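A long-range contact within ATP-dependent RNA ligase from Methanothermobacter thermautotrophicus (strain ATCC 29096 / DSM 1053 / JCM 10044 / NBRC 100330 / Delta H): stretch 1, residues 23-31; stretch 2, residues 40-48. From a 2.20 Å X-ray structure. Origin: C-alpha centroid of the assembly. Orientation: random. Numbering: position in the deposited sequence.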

ATOM      1  N   VAL A  23      10.290 -19.335  26.592  1.00 53.60           N
ATOM      2  CA  VAL A  23       9.488 -18.210  26.122  1.00 56.50           C
ATOM      3  C   VAL A  23       9.131 -18.404  24.649  1.00 64.14           C
ATOM      4  O   VAL A  23       7.969 -18.273  24.255  1.00 68.35           O
ATOM      5  CB  VAL A  23      10.243 -16.860  26.281  1.00 58.84           C
ATOM      6  CG1 VAL A  23       9.558 -15.749  25.505  1.00 60.74           C
ATOM      7  CG2 VAL A  23      10.388 -16.480  27.745  1.00 56.72           C
ATOM      8  N   ALA A  24      10.146 -18.719  23.845  1.00 63.41           N
ATOM      9  CA  ALA A  24       9.984 -18.925  22.410  1.00 60.34           C
ATOM     10  C   ALA A  24       8.987 -20.030  22.095  1.00 56.62           C
ATOM     11  O   ALA A  24       8.246 -19.940  21.122  1.00 58.48           O
ATOM     12  CB  ALA A  24      11.337 -19.242  21.762  1.00 55.92           C
ATOM     13  N   PHE A  25       8.972 -21.073  22.918  1.00 54.66           N
ATOM     14  CA  PHE A  25       8.129 -22.236  22.664  1.00 55.70           C
ATOM     15  C   PHE A  25       6.651 -21.881  22.792  1.00 63.93           C
ATOM     16  O   PHE A  25       5.807 -22.550  22.198  1.00 69.25           O
ATOM     17  CB  PHE A  25       8.521 -23.374  23.603  1.00 58.98           C
ATOM     18  CG  PHE A  25       7.698 -24.636  23.451  1.00 66.24           C
ATOM     19  CD1 PHE A  25       8.237 -25.728  22.789  1.00 64.32           C
ATOM     20  CD2 PHE A  25       6.446 -24.776  24.056  1.00 69.18           C
ATOM     21  CE1 PHE A  25       7.519 -26.919  22.657  1.00 71.48           C
ATOM     22  CE2 PHE A  25       5.724 -25.966  23.942  1.00 75.83           C
ATOM     23  CZ  PHE A  25       6.264 -27.040  23.240  1.00 78.43           C
ATOM     24  N   ALA A  26       6.338 -20.823  23.543  1.00 63.03           N
ATOM     25  CA  ALA A  26       4.962 -20.302  23.611  1.00 66.21           C
ATOM     26  C   ALA A  26       4.381 -20.041  22.219  1.00 68.93           C
ATOM     27  O   ALA A  26       3.160 -20.064  22.024  1.00 69.37           O
ATOM     28  CB  ALA A  26       4.913 -19.015  24.443  1.00 56.70           C
ATOM     29  N   ARG A  27       5.271 -19.797  21.256  1.00 66.08           N
ATOM     30  CA  ARG A  27       4.883 -19.439  19.895  1.00 63.58           C
ATOM     31  C   ARG A  27       5.836 -19.991  18.793  1.00 57.35           C
ATOM     32  O   ARG A  27       5.567 -21.038  18.192  1.00 50.62           O
ATOM     33  CB  ARG A  27       4.772 -17.909  19.817  1.00 60.78           C
ATOM     34  CG  ARG A  27       5.494 -17.190  20.970  1.00 62.33           C
ATOM     35  CD  ARG A  27       5.895 -15.786  20.579  1.00 67.00           C
ATOM     36  NE  ARG A  27       6.759 -15.136  21.560  1.00 63.19           N
ATOM     37  CZ  ARG A  27       8.058 -15.389  21.672  1.00 72.25           C
ATOM     38  NH1 ARG A  27       8.622 -16.301  20.884  1.00 73.97           N
ATOM     39  NH2 ARG A  27       8.793 -14.739  22.572  1.00 74.77           N
ATOM     40  N   GLY A  28       6.956 -19.304  18.559  1.00 53.67           N
ATOM     41  CA  GLY A  28       7.764 -19.540  17.373  1.00 51.39           C
ATOM     42  C   GLY A  28       8.892 -20.557  17.422  1.00 46.02           C
ATOM     43  O   GLY A  28       9.815 -20.479  16.621  1.00 44.08           O
ATOM     44  N   SER A  29       8.824 -21.508  18.347  1.00 48.08           N
ATOM     45  CA  SER A  29       9.775 -22.616  18.387  1.00 42.76           C
ATOM     46  C   SER A  29       9.014 -23.929  18.368  1.00 48.72           C
ATOM     47  O   SER A  29       8.311 -24.260  19.320  1.00 53.80           O
ATOM     48  CB  SER A  29      10.677 -22.540  19.623  1.00 46.21           C
ATOM     49  OG  SER A  29      11.728 -23.501  19.557  1.00 44.93           O
ATOM     50  N   LEU A  30       9.154 -24.681  17.282  1.00 46.01           N
ATOM     51  CA  LEU A  30       8.319 -25.853  17.071  1.00 48.64           C
ATOM     52  C   LEU A  30       9.133 -27.135  17.028  1.00 48.17           C
ATOM     53  O   LEU A  30      10.168 -27.204  16.377  1.00 47.50           O
ATOM     54  CB  LEU A  30       7.521 -25.702  15.777  1.00 48.69           C
ATOM     55  CG  LEU A  30       6.043 -26.094  15.844  1.00 62.52           C
ATOM     56  CD1 LEU A  30       5.214 -25.054  16.612  1.00 59.85           C
ATOM     57  CD2 LEU A  30       5.492 -26.304  14.439  1.00 60.48           C
ATOM     58  N   ARG A  31       8.657 -28.154  17.729  1.00 53.38           N
ATOM     59  CA  ARG A  31       9.300 -29.464  17.738  1.00 54.91           C
ATOM     60  C   ARG A  31       8.644 -30.337  16.691  1.00 54.76           C
ATOM     61  O   ARG A  31       7.424 -30.404  16.621  1.00 59.02           O
ATOM     62  CB  ARG A  31       9.186 -30.112  19.118  1.00 57.35           C
ATOM     63  CG  ARG A  31       9.928 -31.432  19.279  1.00 57.92           C
ATOM     64  CD  ARG A  31       8.971 -32.504  19.818  1.00 66.99           C
ATOM     65  NE  ARG A  31       8.226 -33.188  18.747  1.00 79.29           N
ATOM     66  CZ  ARG A  31       6.898 -33.181  18.587  1.00 79.08           C
ATOM     67  NH1 ARG A  31       6.105 -32.516  19.424  1.00 79.37           N
ATOM     68  NH2 ARG A  31       6.357 -33.848  17.570  1.00 70.43           N
TER
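Stretch 2 40-48: ALLFKKPLG

Stretch 2 lies beside stretch 1 as an antiparallel neighbor: its strand, 40-43, runs against strand 29-31 with 156° between their N-to-C directions and axes approaching to 4.7 Å. Beyond F43 the chain leaves the strand, and residues 44-48 continue as loop, bringing L47 against A24 in the helical start of stretch 1.

There the first contact is small and apolar. A24 directs its CB toward L47, whose CD2 lies 3.6 Å from A24 CB, though the two CA atoms are 8.2 Å apart.

G28 opens the pairing. Its carbonyl O accepts a hydrogen bond from K44 N at 2.9 Å, so the backbone ladder reaches one residue past the strand on each side. The glycine is not demanded by crowding, since a CB here would have room, 3.7 Å from K45 CG.

S29 pairs with F43 at a non-hydrogen-bonded position, their CA atoms 4.8 Å apart. Both side chains share a face of the sheet with R31 and L41; S29 OG sits over one face of the F43 ring, 4.4 Å from F43 CE1, and 3.4 Å from L41 CD2.

L30 and L42 form the hydrogen-bonded pair. L30 N donates to L42 O and L42 N donates to L30 O, both at 2.9 Å and nearly linear, while both side chains occupy the other face. L41 CD2 also comes within 3.3 Å of L30 O.

R31 closes the run opposite L41, again without backbone hydrogen bonds between them. Instead R31 CA approaches A40 O at 3.5 Å in a CA-H...O contact, and R31 CB lies 4.4 Å from L41 CD2 before the arginine's end leads away. The lesson is modest: three backbone hydrogen bonds accompany the register, with S29 and A24 each lying against a larger side chain.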

ATOM      1  N   ALA A  40      13.664 -32.429  15.731  1.00 50.04           N
ATOM      2  CA  ALA A  40      14.193 -31.207  15.167  1.00 46.65           C
ATOM      3  C   ALA A  40      13.449 -30.027  15.733  1.00 45.27           C
ATOM      4  O   ALA A  40      12.223 -30.062  15.878  1.00 47.95           O
ATOM      5  CB  ALA A  40      14.102 -31.225  13.638  1.00 45.60           C
ATOM      6  N   LEU A  41      14.199 -28.984  16.070  1.00 39.72           N
ATOM      7  CA  LEU A  41      13.585 -27.755  16.541  1.00 41.03           C
ATOM      8  C   LEU A  41      13.730 -26.665  15.517  1.00 38.90           C
ATOM      9  O   LEU A  41      14.837 -26.326  15.103  1.00 36.25           O
ATOM     10  CB  LEU A  41      14.187 -27.316  17.865  1.00 40.07           C
ATOM     11  CG  LEU A  41      13.225 -27.768  18.958  1.00 51.92           C
ATOM     12  CD1 LEU A  41      13.945 -27.841  20.263  1.00 55.49           C
ATOM     13  CD2 LEU A  41      12.050 -26.803  19.046  1.00 49.33           C
ATOM     14  N   LEU A  42      12.584 -26.122  15.129  1.00 40.87           N
ATOM     15  CA  LEU A  42      12.481 -25.130  14.078  1.00 40.16           C
ATOM     16  C   LEU A  42      12.118 -23.759  14.647  1.00 34.95           C
ATOM     17  O   LEU A  42      11.165 -23.633  15.397  1.00 40.75           O
ATOM     18  CB  LEU A  42      11.436 -25.597  13.057  1.00 39.96           C
ATOM     19  CG  LEU A  42      11.241 -24.835  11.757  1.00 38.19           C
ATOM     20  CD1 LEU A  42      10.859 -25.820  10.673  1.00 40.15           C
ATOM     21  CD2 LEU A  42      10.166 -23.764  11.924  1.00 38.49           C
ATOM     22  N   PHE A  43      12.894 -22.744  14.287  1.00 31.93           N
ATOM     23  CA  PHE A  43      12.669 -21.379  14.736  1.00 36.44           C
ATOM     24  C   PHE A  43      11.943 -20.559  13.664  1.00 39.41           C
ATOM     25  O   PHE A  43      12.545 -20.151  12.662  1.00 39.10           O
ATOM     26  CB  PHE A  43      13.998 -20.697  15.076  1.00 32.47           C
ATOM     27  CG  PHE A  43      14.712 -21.281  16.271  1.00 36.82           C
ATOM     28  CD1 PHE A  43      14.695 -20.622  17.490  1.00 36.26           C
ATOM     29  CD2 PHE A  43      15.424 -22.475  16.166  1.00 33.73           C
ATOM     30  CE1 PHE A  43      15.372 -21.152  18.600  1.00 36.48           C
ATOM     31  CE2 PHE A  43      16.097 -23.014  17.258  1.00 34.53           C
ATOM     32  CZ  PHE A  43      16.071 -22.350  18.484  1.00 35.29           C
ATOM     33  N   LYS A  44      10.660 -20.301  13.864  1.00 35.92           N
ATOM     34  CA  LYS A  44       9.928 -19.542  12.863  1.00 41.38           C
ATOM     35  C   LYS A  44      10.363 -18.081  12.870  1.00 38.32           C
ATOM     36  O   LYS A  44      10.359 -17.434  11.825  1.00 41.10           O
ATOM     37  CB  LYS A  44       8.415 -19.672  13.067  1.00 46.16           C
ATOM     38  CG  LYS A  44       7.940 -21.128  13.114  1.00 52.02           C
ATOM     39  CD  LYS A  44       6.514 -21.315  12.566  1.00 64.60           C
ATOM     40  CE  LYS A  44       6.541 -21.670  11.067  1.00 61.40           C
ATOM     41  NZ  LYS A  44       5.697 -22.858  10.749  1.00 68.17           N
ATOM     42  N   LYS A  45      10.778 -17.591  14.038  1.00 41.99           N
ATOM     43  CA  LYS A  45      11.210 -16.201  14.231  1.00 38.68           C
ATOM     44  C   LYS A  45      12.672 -16.116  14.643  1.00 43.13           C
ATOM     45  O   LYS A  45      13.160 -17.007  15.341  1.00 39.65           O
ATOM     46  CB  LYS A  45      10.356 -15.530  15.309  1.00 41.95           C
ATOM     47  CG  LYS A  45       8.933 -15.234  14.888  1.00 41.76           C
ATOM     48  CD  LYS A  45       8.889 -14.117  13.844  1.00 50.33           C
ATOM     49  CE  LYS A  45       7.449 -13.738  13.481  1.00 60.10           C
ATOM     50  NZ  LYS A  45       7.392 -12.891  12.250  1.00 59.83           N
ATOM     51  N   PRO A  46      13.373 -15.036  14.240  1.00 38.99           N
ATOM     52  CA  PRO A  46      14.719 -14.863  14.778  1.00 40.54           C
ATOM     53  C   PRO A  46      14.709 -14.804  16.298  1.00 44.49           C
ATOM     54  O   PRO A  46      13.694 -14.488  16.917  1.00 40.99           O
ATOM     55  CB  PRO A  46      15.191 -13.535  14.179  1.00 34.56           C
ATOM     56  CG  PRO A  46      14.019 -12.897  13.624  1.00 35.75           C
ATOM     57  CD  PRO A  46      13.008 -13.954  13.316  1.00 40.77           C
ATOM     58  N   LEU A  47      15.852 -15.135  16.884  1.00 45.31           N
ATOM     59  CA  LEU A  47      16.001 -15.201  18.324  1.00 38.95           C
ATOM     60  C   LEU A  47      17.486 -15.215  18.611  1.00 44.82           C
ATOM     61  O   LEU A  47      18.210 -16.120  18.165  1.00 39.93           O
ATOM     62  CB  LEU A  47      15.301 -16.438  18.890  1.00 39.36           C
ATOM     63  CG  LEU A  47      15.277 -16.574  20.410  1.00 39.14           C
ATOM     64  CD1 LEU A  47      14.645 -15.345  21.037  1.00 51.64           C
ATOM     65  CD2 LEU A  47      14.490 -17.795  20.771  1.00 38.01           C
ATOM     66  N   GLY A  48      17.956 -14.193  19.318  1.00 48.20           N
ATOM     67  CA  GLY A  48      19.385 -14.004  19.484  1.00 45.92           C
ATOM     68  C   GLY A  48      20.026 -13.849  18.116  1.00 50.26           C
ATOM     69  O   GLY A  48      19.480 -13.164  17.240  1.00 54.90           O
TER